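Local coordinates for protein beta-1,4-mannanase (Aplysia kurodai, PDB 3VUP) that probably hydrolyses the beta-1,4-linked backbone of mannan in the sea hare's digestive fluid, using a TIM-barrel fold, at residues L23-Y28 and S321-Q326; P46-L51 and Y102-F107; L110-V115 and L159-E164; H131-Y136 and N205-A210. All coordinates share one frame; numbering follows the deposited sequence.

Contact 1 opens first, in the loop after strand 18-22, and closes last, where strand 318-322 gives way to helix 324-338. It ties the loop after the first strand to the end of the last strand of the barrel, and the other three contacts lie within its loop. Contact 2 comes next, setting helix 36-53 against the start of strand 105-112. It closes before contact 3 opens at the far end of that strand. Contact 3 pairs strand 105-112 with strand 157-161. Contact 4 crosses it in the sequence, because H131-Y136 precedes L159-E164 and N205-A210 follows it. Contact 4 joins two outer helices, and Q207 touches W111 of contact 3. Contacts 1 and 2 meet at E47.

Contact 1: L23-Y28 and S321-Q326; sequences LPWMSY and SWHLVQ
W322 sends its ring back to the loop 23-28 with CG anti to the backbone N (chi1 176°). P24, which follows a cis peptide bond, lies over one face of this indole. P24 CG is 3.4 Å from W322 CH2. The benzo edge of W322 points toward the face of W25 in an offset edge-to-face pair, with the planes at 73°. The W322 side chain lies about 3 Å from a bound Tris molecule, probably from the crystallisation liquor, consistent with W322 bordering a pocket.

H323 comes next and uses the same proline. P24 CD sits 3.4 Å from the H323 ring centroid, almost exactly on the ring normal. One edge of the imidazole is turned to the face of W25, so W25, W322 and H323 form an aromatic cluster around P24. H323 is also the N-cap of helix 324-338: its ND1 accepts from Q326 N at 3.1 Å.

L324 CB passes near the L23 carbonyl. V325 makes the cross-segment hydrogen bond: its N is 2.9 Å from L23 O and lies nearly along the C=O axis. V325 CG2 is 3.8 Å from L23 CD1 and 3.8 Å from M26 CE.

P24 CD over one face and Q326 CD toward the rim of the other limit the tilt of the imidazole. Because ND1 accepts a backbone N-H, a neutral ring would probably carry its proton on NE2.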
# COMPACT_ATOMS: atom_id res chain seq x y z
N LEU A 23 3.53 -9.42 -3.98
CA LEU A 23 3.18 -10.75 -4.48
C LEU A 23 2.82 -10.77 -5.98
O LEU A 23 3.44 -11.52 -6.73
CB LEU A 23 2.09 -11.37 -3.60
CG LEU A 23 1.66 -12.79 -3.95
CD1 LEU A 23 2.81 -13.76 -3.70
CD2 LEU A 23 0.43 -13.17 -3.16
N PRO A 24 1.84 -9.96 -6.43
CA PRO A 24 0.97 -9.04 -5.69
C PRO A 24 -0.38 -9.67 -5.35
O PRO A 24 -1.16 -9.09 -4.60
CB PRO A 24 0.78 -7.87 -6.66
CG PRO A 24 1.14 -8.40 -8.02
CD PRO A 24 1.62 -9.82 -7.88
N TRP A 25 -0.62 -10.84 -5.93
CA TRP A 25 -1.83 -11.63 -5.75
C TRP A 25 -1.48 -13.00 -6.31
O TRP A 25 -0.44 -13.17 -6.95
CB TRP A 25 -3.02 -11.03 -6.52
CG TRP A 25 -2.71 -10.71 -7.94
CD1 TRP A 25 -2.53 -11.59 -8.97
CD2 TRP A 25 -2.47 -9.41 -8.48
NE1 TRP A 25 -2.21 -10.92 -10.12
CE2 TRP A 25 -2.17 -9.57 -9.85
CE3 TRP A 25 -2.49 -8.12 -7.94
CZ2 TRP A 25 -1.89 -8.49 -10.68
CZ3 TRP A 25 -2.22 -7.04 -8.77
CH2 TRP A 25 -1.92 -7.24 -10.13
N MET A 26 -2.36 -13.97 -6.08
CA MET A 26 -2.24 -15.25 -6.75
C MET A 26 -3.33 -15.35 -7.81
O MET A 26 -3.04 -15.41 -9.01
CB MET A 26 -2.29 -16.41 -5.76
CG MET A 26 -1.99 -17.77 -6.41
SD MET A 26 -0.45 -17.86 -7.34
CE MET A 26 0.73 -17.40 -6.06
N SER A 27 -4.59 -15.34 -7.36
CA SER A 27 -5.73 -15.15 -8.24
C SER A 27 -6.27 -13.74 -7.98
O SER A 27 -6.83 -13.48 -6.91
CB SER A 27 -6.81 -16.19 -7.95
OG SER A 27 -6.30 -17.49 -8.18
N TYR A 28 -6.05 -12.84 -8.93
CA TYR A 28 -6.40 -11.42 -8.77
C TYR A 28 -7.80 -11.22 -8.20
O TYR A 28 -8.78 -11.62 -8.82
CB TYR A 28 -6.29 -10.73 -10.13
CG TYR A 28 -6.61 -9.25 -10.18
CD1 TYR A 28 -5.62 -8.29 -10.01
CD2 TYR A 28 -7.89 -8.81 -10.48
CE1 TYR A 28 -5.90 -6.93 -10.09
CE2 TYR A 28 -8.19 -7.45 -10.58
CZ TYR A 28 -7.18 -6.51 -10.38
OH TYR A 28 -7.45 -5.15 -10.48
N SER A 321 9.83 -4.56 -4.68
CA SER A 321 9.75 -4.68 -6.13
C SER A 321 8.37 -5.21 -6.56
O SER A 321 7.60 -5.75 -5.75
CB SER A 321 10.88 -5.57 -6.65
OG SER A 321 10.87 -6.83 -6.00
N TRP A 322 8.07 -5.04 -7.85
CA TRP A 322 6.74 -5.36 -8.38
C TRP A 322 6.62 -6.74 -9.04
O TRP A 322 7.30 -7.03 -10.02
CB TRP A 322 6.31 -4.27 -9.39
CG TRP A 322 5.01 -4.61 -10.03
CD1 TRP A 322 4.80 -4.97 -11.33
CD2 TRP A 322 3.73 -4.71 -9.37
NE1 TRP A 322 3.47 -5.26 -11.53
CE2 TRP A 322 2.79 -5.11 -10.35
CE3 TRP A 322 3.29 -4.48 -8.07
CZ2 TRP A 322 1.44 -5.29 -10.06
CZ3 TRP A 322 1.94 -4.66 -7.78
CH2 TRP A 322 1.03 -5.07 -8.77
N HIS A 323 5.73 -7.56 -8.49
CA HIS A 323 5.25 -8.82 -9.07
C HIS A 323 6.23 -9.97 -8.88
O HIS A 323 6.83 -10.48 -9.82
CB HIS A 323 4.81 -8.69 -10.53
CG HIS A 323 3.66 -9.57 -10.87
ND1 HIS A 323 3.68 -10.93 -10.66
CD2 HIS A 323 2.43 -9.27 -11.35
CE1 HIS A 323 2.51 -11.43 -11.02
NE2 HIS A 323 1.74 -10.44 -11.44
N LEU A 324 6.36 -10.41 -7.63
CA LEU A 324 7.25 -11.53 -7.32
C LEU A 324 6.82 -12.81 -8.02
O LEU A 324 7.67 -13.60 -8.40
CB LEU A 324 7.31 -11.77 -5.82
CG LEU A 324 7.99 -10.68 -5.00
CD1 LEU A 324 7.78 -10.94 -3.52
CD2 LEU A 324 9.48 -10.58 -5.33
N VAL A 325 5.52 -13.03 -8.17
CA VAL A 325 5.08 -14.27 -8.81
C VAL A 325 5.66 -14.41 -10.21
O VAL A 325 6.15 -15.48 -10.58
CB VAL A 325 3.54 -14.38 -8.82
CG1 VAL A 325 3.08 -15.46 -9.77
CG2 VAL A 325 3.03 -14.65 -7.42
N GLN A 326 5.64 -13.33 -10.99
CA GLN A 326 6.18 -13.41 -12.34
C GLN A 326 7.66 -13.06 -12.47
O GLN A 326 8.33 -13.55 -13.37
CB GLN A 326 5.37 -12.52 -13.29
CG GLN A 326 4.01 -13.11 -13.63
CD GLN A 326 3.16 -12.20 -14.50
OE1 GLN A 326 3.67 -11.40 -15.29
NE2 GLN A 326 1.85 -12.33 -14.38

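Contact 2: P46-L51 and Y102-F107; sequences PEFKKL and YNILVF
No hydrogen bond links P46-L51 to Y102-F107, and the contact is made by apolar side chains and one aromatic face.

The apolar group centres on F48 of helix 36-53. With CG anti to the carbonyl carbon (chi1 -80°), its ring reaches toward strand 105-112. I104 meets the ring at its edge, with I104 CG2 3.7 Å from F48 CE1. V106 CG2 approaches the same corner more loosely, 4.1 Å from F48 CE1. Beside this, the tips of L51 and I104 touch, L51 CD2 being 3.9 Å from I104 CD1. L95 and A99 of helix 88-101 also pack on F48.

The aromatic face belongs to Y102, whose ring lies against the backbone of the helix at F48 and K49. K49 CB is 3.6 Å from Y102 CE1, and F48 CB is 3.8 Å from Y102 CD2. An alanine in place of Y102 would remove the ring and hydroxyl, and would probably leave the backbone at F48 and K49 less covered and the turn less firmly tied to E45.

The polar ends turn to partners along the helix. Y102 OH is hydrogen-bonded to E45, K49 NZ forms a salt bridge with D53, and K50 NZ is 2.9 Å from E47 OE2 in another. Between Y102 and I104, N103 has positive phi and is the C-prime residue of the Schellman motif that ends helix 88-101.

The helix is thus joined to the turn and the start of the strand mainly by apolar packing, buried at F48, L51 and I104 and more open at K49 and Y102.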
# COMPACT_ATOMS: atom_id res chain seq x y z
N PRO A 46 4.51 -20.98 -0.86
CA PRO A 46 5.86 -21.05 -1.44
C PRO A 46 6.44 -19.68 -1.80
O PRO A 46 7.67 -19.54 -1.79
CB PRO A 46 5.66 -21.89 -2.70
CG PRO A 46 4.52 -22.78 -2.35
CD PRO A 46 3.60 -21.93 -1.52
N GLU A 47 5.61 -18.70 -2.11
CA GLU A 47 6.12 -17.36 -2.39
C GLU A 47 6.68 -16.72 -1.13
O GLU A 47 7.68 -16.00 -1.18
CB GLU A 47 5.05 -16.49 -3.05
CG GLU A 47 4.58 -17.03 -4.39
CD GLU A 47 5.67 -17.05 -5.45
OE1 GLU A 47 6.61 -16.23 -5.38
OE2 GLU A 47 5.59 -17.91 -6.35
N PHE A 48 6.04 -16.96 0.01
CA PHE A 48 6.62 -16.50 1.27
C PHE A 48 7.96 -17.19 1.56
O PHE A 48 8.91 -16.56 2.00
CB PHE A 48 5.65 -16.72 2.44
CG PHE A 48 4.58 -15.66 2.54
CD1 PHE A 48 4.80 -14.52 3.29
CD2 PHE A 48 3.37 -15.79 1.87
CE1 PHE A 48 3.83 -13.54 3.39
CE2 PHE A 48 2.40 -14.81 1.97
CZ PHE A 48 2.63 -13.68 2.73
N LYS A 49 8.03 -18.49 1.32
CA LYS A 49 9.27 -19.22 1.56
C LYS A 49 10.39 -18.70 0.66
O LYS A 49 11.50 -18.44 1.14
CB LYS A 49 9.08 -20.71 1.34
CG LYS A 49 10.35 -21.50 1.61
CD LYS A 49 10.12 -22.99 1.43
CE LYS A 49 11.26 -23.80 2.03
NZ LYS A 49 12.56 -23.49 1.38
N LYS A 50 10.12 -18.55 -0.63
CA LYS A 50 11.13 -18.06 -1.56
C LYS A 50 11.61 -16.66 -1.18
O LYS A 50 12.81 -16.37 -1.24
CB LYS A 50 10.62 -18.06 -2.99
CG LYS A 50 10.48 -19.46 -3.57
CD LYS A 50 10.11 -19.44 -5.04
CE LYS A 50 8.70 -18.91 -5.25
NZ LYS A 50 8.27 -19.01 -6.67
N LEU A 51 10.68 -15.80 -0.77
CA LEU A 51 11.04 -14.46 -0.36
C LEU A 51 11.93 -14.46 0.87
O LEU A 51 12.95 -13.77 0.92
CB LEU A 51 9.78 -13.64 -0.11
CG LEU A 51 10.00 -12.22 0.40
CD1 LEU A 51 10.81 -11.40 -0.61
CD2 LEU A 51 8.67 -11.56 0.70
N TYR A 102 7.64 -17.63 8.20
CA TYR A 102 8.74 -17.28 7.31
C TYR A 102 9.37 -15.94 7.64
O TYR A 102 10.14 -15.40 6.84
CB TYR A 102 8.25 -17.32 5.85
CG TYR A 102 7.75 -18.69 5.47
CD1 TYR A 102 8.64 -19.71 5.19
CD2 TYR A 102 6.40 -18.97 5.46
CE1 TYR A 102 8.19 -20.97 4.87
CE2 TYR A 102 5.93 -20.23 5.14
CZ TYR A 102 6.84 -21.22 4.85
OH TYR A 102 6.39 -22.49 4.53
N ASN A 103 9.06 -15.40 8.81
CA ASN A 103 9.63 -14.12 9.23
C ASN A 103 9.41 -13.02 8.18
O ASN A 103 10.32 -12.27 7.82
CB ASN A 103 11.11 -14.27 9.57
CG ASN A 103 11.32 -15.02 10.87
OD1 ASN A 103 10.48 -14.98 11.76
ND2 ASN A 103 12.45 -15.70 10.98
N ILE A 104 8.17 -12.94 7.70
CA ILE A 104 7.78 -11.92 6.73
C ILE A 104 6.68 -11.04 7.32
O ILE A 104 5.65 -11.52 7.78
CB ILE A 104 7.26 -12.56 5.42
CG1 ILE A 104 8.32 -13.43 4.76
CG2 ILE A 104 6.75 -11.48 4.47
CD1 ILE A 104 9.55 -12.69 4.32
N LEU A 105 6.93 -9.73 7.29
CA LEU A 105 5.92 -8.73 7.61
C LEU A 105 5.01 -8.51 6.41
O LEU A 105 5.47 -8.33 5.28
CB LEU A 105 6.60 -7.41 7.96
CG LEU A 105 7.42 -7.41 9.25
CD1 LEU A 105 8.37 -6.22 9.26
CD2 LEU A 105 6.50 -7.37 10.46
N VAL A 106 3.71 -8.52 6.67
CA VAL A 106 2.70 -8.45 5.62
C VAL A 106 2.07 -7.06 5.56
O VAL A 106 1.75 -6.47 6.59
CB VAL A 106 1.60 -9.49 5.88
CG1 VAL A 106 0.56 -9.46 4.78
CG2 VAL A 106 2.21 -10.84 5.96
N PHE A 107 1.91 -6.57 4.33
CA PHE A 107 1.27 -5.28 4.08
C PHE A 107 0.09 -5.51 3.14
O PHE A 107 0.22 -5.43 1.93
CB PHE A 107 2.29 -4.29 3.50
CG PHE A 107 3.42 -4.01 4.45
CD1 PHE A 107 3.38 -2.91 5.29
CD2 PHE A 107 4.51 -4.86 4.53
CE1 PHE A 107 4.41 -2.67 6.19
CE2 PHE A 107 5.54 -4.62 5.43
CZ PHE A 107 5.49 -3.52 6.26

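Contact 3: L110-V115 and L159-E164; sequences LWNAAV and LMNEPE
N112 OD1 is gripped by two donors. N161 ND2 reaches it across the contact at 2.9 Å, and A114 N reaches it within the loop at 3.0 Å, closing an Asx turn. Both come from above the carbonyl plane. The N112 and N161 side chains lie side by side, with their amide planes 47° apart.

The backbones pair as neighbouring parallel strands of the barrel, W111 beside M160 and N112 beside N161. N161 N bonds W111 O at 2.8 Å and 174°, nearly straight. A113 N bonds N161 O at 2.9 Å, close to the C=O axis. The bond from W111 N to L159 O is weak. L159 O also lies at the edge of the W111 ring, 3.2 Å from W111 CD1. M160 CE, on the W111 side of the sheet, packs 3.9 Å from W111 CB.

Outside the pair, N161 OD1 takes R60 NH2, and W111 NE1 bonds Q207. E162 OE2 bonds H262 ND1, while E162 OE1 lies 3.5 Å from A114 CB. Both N161 and E162 bond a bound Tris molecule, probably from the crystallisation liquor.

E162 follows N161 in an Asn-Glu-Pro sequence, consistent with the acid/base position of clan GH-A glycosidases. The polar network probably fixes the N161 amide at the strand end.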
# COMPACT_ATOMS: atom_id res chain seq x y z
N LEU A 110 -5.81 -2.88 0.58
CA LEU A 110 -7.25 -3.12 0.56
C LEU A 110 -7.88 -2.91 -0.81
O LEU A 110 -8.56 -3.80 -1.32
CB LEU A 110 -7.95 -2.26 1.61
CG LEU A 110 -7.54 -2.53 3.05
CD1 LEU A 110 -8.28 -1.57 3.97
CD2 LEU A 110 -7.80 -3.99 3.43
N TRP A 111 -7.64 -1.73 -1.41
CA TRP A 111 -8.35 -1.30 -2.61
C TRP A 111 -7.39 -0.94 -3.73
O TRP A 111 -6.18 -0.77 -3.50
CB TRP A 111 -9.22 -0.08 -2.29
CG TRP A 111 -10.21 -0.29 -1.19
CD1 TRP A 111 -10.14 0.21 0.08
CD2 TRP A 111 -11.43 -1.05 -1.25
NE1 TRP A 111 -11.22 -0.19 0.81
CE2 TRP A 111 -12.03 -0.96 0.01
CE3 TRP A 111 -12.06 -1.81 -2.25
CZ2 TRP A 111 -13.25 -1.58 0.31
CZ3 TRP A 111 -13.26 -2.42 -1.96
CH2 TRP A 111 -13.84 -2.30 -0.69
N ASN A 112 -7.92 -0.79 -4.94
CA ASN A 112 -7.12 -0.47 -6.11
C ASN A 112 -7.86 0.53 -7.00
O ASN A 112 -9.06 0.35 -7.27
CB ASN A 112 -6.86 -1.75 -6.91
CG ASN A 112 -6.00 -1.52 -8.14
OD1 ASN A 112 -5.14 -0.64 -8.16
ND2 ASN A 112 -6.23 -2.32 -9.18
N ALA A 113 -7.14 1.55 -7.46
CA ALA A 113 -7.68 2.50 -8.43
C ALA A 113 -6.82 2.61 -9.69
O ALA A 113 -7.00 3.54 -10.48
CB ALA A 113 -7.87 3.88 -7.79
N ALA A 114 -5.90 1.66 -9.90
CA ALA A 114 -5.03 1.70 -11.09
C ALA A 114 -5.69 1.18 -12.37
O ALA A 114 -5.12 1.31 -13.45
CB ALA A 114 -3.74 0.95 -10.83
N VAL A 115 -6.85 0.55 -12.21
CA VAL A 115 -7.68 0.12 -13.33
C VAL A 115 -9.09 0.59 -13.04
O VAL A 115 -9.41 0.94 -11.91
CB VAL A 115 -7.65 -1.41 -13.55
CG1 VAL A 115 -6.25 -1.87 -13.93
CG2 VAL A 115 -8.17 -2.15 -12.32
N LEU A 159 -4.17 1.28 2.46
CA LEU A 159 -5.58 1.48 2.16
C LEU A 159 -5.92 1.36 0.68
O LEU A 159 -7.00 0.92 0.33
CB LEU A 159 -6.04 2.85 2.64
CG LEU A 159 -5.89 3.11 4.13
CD1 LEU A 159 -6.51 4.46 4.46
CD2 LEU A 159 -6.53 2.01 4.96
N MET A 160 -5.01 1.80 -0.18
CA MET A 160 -5.35 1.87 -1.59
C MET A 160 -4.14 1.95 -2.48
O MET A 160 -3.24 2.78 -2.28
CB MET A 160 -6.25 3.07 -1.87
CG MET A 160 -6.72 3.16 -3.33
SD MET A 160 -7.96 4.44 -3.61
CE MET A 160 -9.39 3.43 -3.96
N ASN A 161 -4.15 1.10 -3.49
CA ASN A 161 -3.18 1.21 -4.56
C ASN A 161 -3.54 2.29 -5.57
O ASN A 161 -4.58 2.21 -6.23
CB ASN A 161 -3.07 -0.11 -5.30
CG ASN A 161 -1.98 -0.06 -6.32
OD1 ASN A 161 -0.81 0.02 -5.95
ND2 ASN A 161 -2.33 -0.05 -7.60
N GLU A 162 -2.67 3.28 -5.67
CA GLU A 162 -2.70 4.29 -6.73
C GLU A 162 -4.06 4.97 -6.94
O GLU A 162 -4.66 4.86 -8.01
CB GLU A 162 -2.18 3.68 -8.04
CG GLU A 162 -0.77 3.12 -7.84
CD GLU A 162 -0.06 2.69 -9.12
OE1 GLU A 162 -0.71 2.59 -10.18
OE2 GLU A 162 1.17 2.45 -9.03
N PRO A 163 -4.53 5.72 -5.92
CA PRO A 163 -5.77 6.50 -6.08
C PRO A 163 -5.73 7.35 -7.35
O PRO A 163 -6.77 7.61 -7.97
CB PRO A 163 -5.79 7.40 -4.85
CG PRO A 163 -4.91 6.71 -3.85
CD PRO A 163 -3.87 5.99 -4.63
N GLU A 164 -4.53 7.78 -7.73
CA GLU A 164 -4.36 8.70 -8.85
C GLU A 164 -4.79 8.14 -10.19
O GLU A 164 -4.98 8.90 -11.14
CB GLU A 164 -2.92 9.21 -8.90
CG GLU A 164 -2.47 9.86 -7.60
CD GLU A 164 -1.92 8.89 -6.56
OE1 GLU A 164 -1.74 7.68 -6.86
OE2 GLU A 164 -1.65 9.36 -5.43

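Contact 4: H131-Y136 and N205-A210; sequences HKLQSY and NWQADA. With SO4 (sulfate ion), chain J; SO4 (sulfate ion), chain H.
Two outer helices, 130-147 and 197-214, pack side by side through apolar and mixed contacts, with no hydrogen bond across. Their segments run in the same direction, tilted by 24°, and their axes come within 10.6 Å.

L133 carries the apolar part. Its CG is anti to the backbone N, and L133 CD2 lies 3.6 Å from W206 CE3.

Q134 bends at chi2, bringing OE1 to 3.8 Å from W206 CE3, its amide turned 52° to the indole. Q134 NE2 donates to O1 of the chain H sulfate at 2.6 Å. An alanine in place of Q134 would remove the amide and would probably leave the W206 indole less well packed and the sulfate less firmly held.

Q207 OE1 meets the edge of Y136, 3.2 Å from Y136 CE2, with the amide nearly perpendicular to the ring. Q207 OE1 also accepts from W111 NE1, and Y136 OH bonds H64 NE2. At the start of 131-136, H131 NE2 donates to O1 of the chain J sulfate at 2.8 Å. Both sulfates probably come from the crystallisation liquor.

Helices packed side by side over strands, here with Y136 and Q207 touching L110, form the outer layer of a (beta/alpha)8 TIM barrel.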
# COMPACT_ATOMS: atom_id res chain seq x y z
N HIS A 131 -22.66 6.88 3.60
CA HIS A 131 -23.37 5.79 4.26
C HIS A 131 -22.86 4.43 3.82
O HIS A 131 -22.73 3.51 4.63
CB HIS A 131 -24.87 5.92 4.05
CG HIS A 131 -25.43 7.21 4.55
ND1 HIS A 131 -25.48 7.52 5.89
CD2 HIS A 131 -25.95 8.28 3.90
CE1 HIS A 131 -26.01 8.72 6.04
NE2 HIS A 131 -26.30 9.20 4.85
N LYS A 132 -22.55 4.31 2.53
CA LYS A 132 -21.97 3.07 2.03
C LYS A 132 -20.58 2.84 2.64
O LYS A 132 -20.27 1.73 3.09
CB LYS A 132 -21.95 3.05 0.50
CG LYS A 132 -23.36 3.03 -0.09
CD LYS A 132 -23.36 3.00 -1.60
CE LYS A 132 -24.78 2.98 -2.15
NZ LYS A 132 -24.80 2.89 -3.63
N LEU A 133 -19.76 3.88 2.68
CA LEU A 133 -18.46 3.77 3.31
C LEU A 133 -18.57 3.34 4.77
O LEU A 133 -17.82 2.47 5.23
CB LEU A 133 -17.71 5.10 3.20
CG LEU A 133 -16.32 5.11 3.84
CD1 LEU A 133 -15.44 3.99 3.29
CD2 LEU A 133 -15.68 6.47 3.62
N GLN A 134 -19.50 3.94 5.51
CA GLN A 134 -19.66 3.55 6.91
C GLN A 134 -20.03 2.07 7.05
O GLN A 134 -19.58 1.40 7.99
CB GLN A 134 -20.66 4.44 7.65
CG GLN A 134 -20.57 4.32 9.17
CD GLN A 134 -19.20 4.71 9.73
OE1 GLN A 134 -18.59 5.69 9.31
NE2 GLN A 134 -18.72 3.93 10.70
N SER A 135 -20.83 1.54 6.13
CA SER A 135 -21.15 0.12 6.15
C SER A 135 -19.92 -0.76 5.92
O SER A 135 -19.77 -1.80 6.55
CB SER A 135 -22.31 -0.25 5.20
OG SER A 135 -21.93 -0.26 3.83
N TYR A 136 -19.03 -0.34 5.02
CA TYR A 136 -17.78 -1.07 4.85
C TYR A 136 -16.99 -1.09 6.15
O TYR A 136 -16.49 -2.13 6.60
CB TYR A 136 -16.90 -0.49 3.72
CG TYR A 136 -15.54 -1.13 3.72
CD1 TYR A 136 -15.40 -2.49 3.48
CD2 TYR A 136 -14.39 -0.39 4.01
CE1 TYR A 136 -14.17 -3.11 3.52
CE2 TYR A 136 -13.14 -1.01 4.04
CZ TYR A 136 -13.04 -2.36 3.80
OH TYR A 136 -11.80 -2.96 3.86
N ASN A 205 -9.23 8.92 5.15
CA ASN A 205 -9.27 9.34 6.55
C ASN A 205 -10.14 8.42 7.39
O ASN A 205 -9.74 8.00 8.48
CB ASN A 205 -9.77 10.79 6.63
CG ASN A 205 -9.96 11.29 8.06
OD1 ASN A 205 -11.09 11.51 8.50
ND2 ASN A 205 -8.87 11.48 8.78
N TRP A 206 -11.34 8.11 6.90
CA TRP A 206 -12.25 7.30 7.71
C TRP A 206 -11.72 5.89 7.91
O TRP A 206 -11.84 5.33 9.00
CB TRP A 206 -13.65 7.27 7.10
CG TRP A 206 -14.42 8.55 7.25
CD1 TRP A 206 -13.94 9.78 7.62
CD2 TRP A 206 -15.83 8.71 7.05
NE1 TRP A 206 -14.97 10.70 7.65
CE2 TRP A 206 -16.14 10.07 7.30
CE3 TRP A 206 -16.86 7.85 6.68
CZ2 TRP A 206 -17.43 10.58 7.19
CZ3 TRP A 206 -18.14 8.36 6.56
CH2 TRP A 206 -18.42 9.71 6.82
N GLN A 207 -11.11 5.31 6.88
CA GLN A 207 -10.57 3.97 7.04
C GLN A 207 -9.35 3.95 7.96
O GLN A 207 -9.23 3.06 8.81
CB GLN A 207 -10.26 3.34 5.69
CG GLN A 207 -11.50 3.05 4.85
CD GLN A 207 -11.13 2.48 3.51
OE1 GLN A 207 -11.02 1.27 3.34
NE2 GLN A 207 -10.89 3.36 2.54
N ALA A 208 -8.45 4.91 7.79
CA ALA A 208 -7.29 4.96 8.66
C ALA A 208 -7.69 5.12 10.12
O ALA A 208 -7.11 4.48 11.00
CB ALA A 208 -6.35 6.08 8.22
N ASP A 209 -8.69 5.96 10.38
CA ASP A 209 -9.14 6.20 11.74
C ASP A 209 -9.79 4.94 12.31
O ASP A 209 -9.56 4.59 13.47
CB ASP A 209 -10.10 7.38 11.80
CG ASP A 209 -10.53 7.72 13.22
OD1 ASP A 209 -9.81 8.47 13.91
OD2 ASP A 209 -11.61 7.24 13.63
N ALA A 210 -10.58 4.26 11.50
CA ALA A 210 -11.21 3.02 11.94
C ALA A 210 -10.17 1.98 12.32
O ALA A 210 -10.30 1.30 13.35
CB ALA A 210 -12.14 2.49 10.86
S SO4 J . -27.06 12.04 2.88
O1 SO4 J . -27.20 11.84 4.32
O2 SO4 J . -25.87 11.34 2.41
O3 SO4 J . -28.24 11.51 2.20
O4 SO4 J . -26.92 13.46 2.59
S SO4 H . -16.81 5.64 13.79
O1 SO4 H . -17.38 5.16 12.54
O2 SO4 H . -16.22 6.97 13.62
O3 SO4 H . -17.86 5.71 14.81
O4 SO4 H . -15.79 4.70 14.24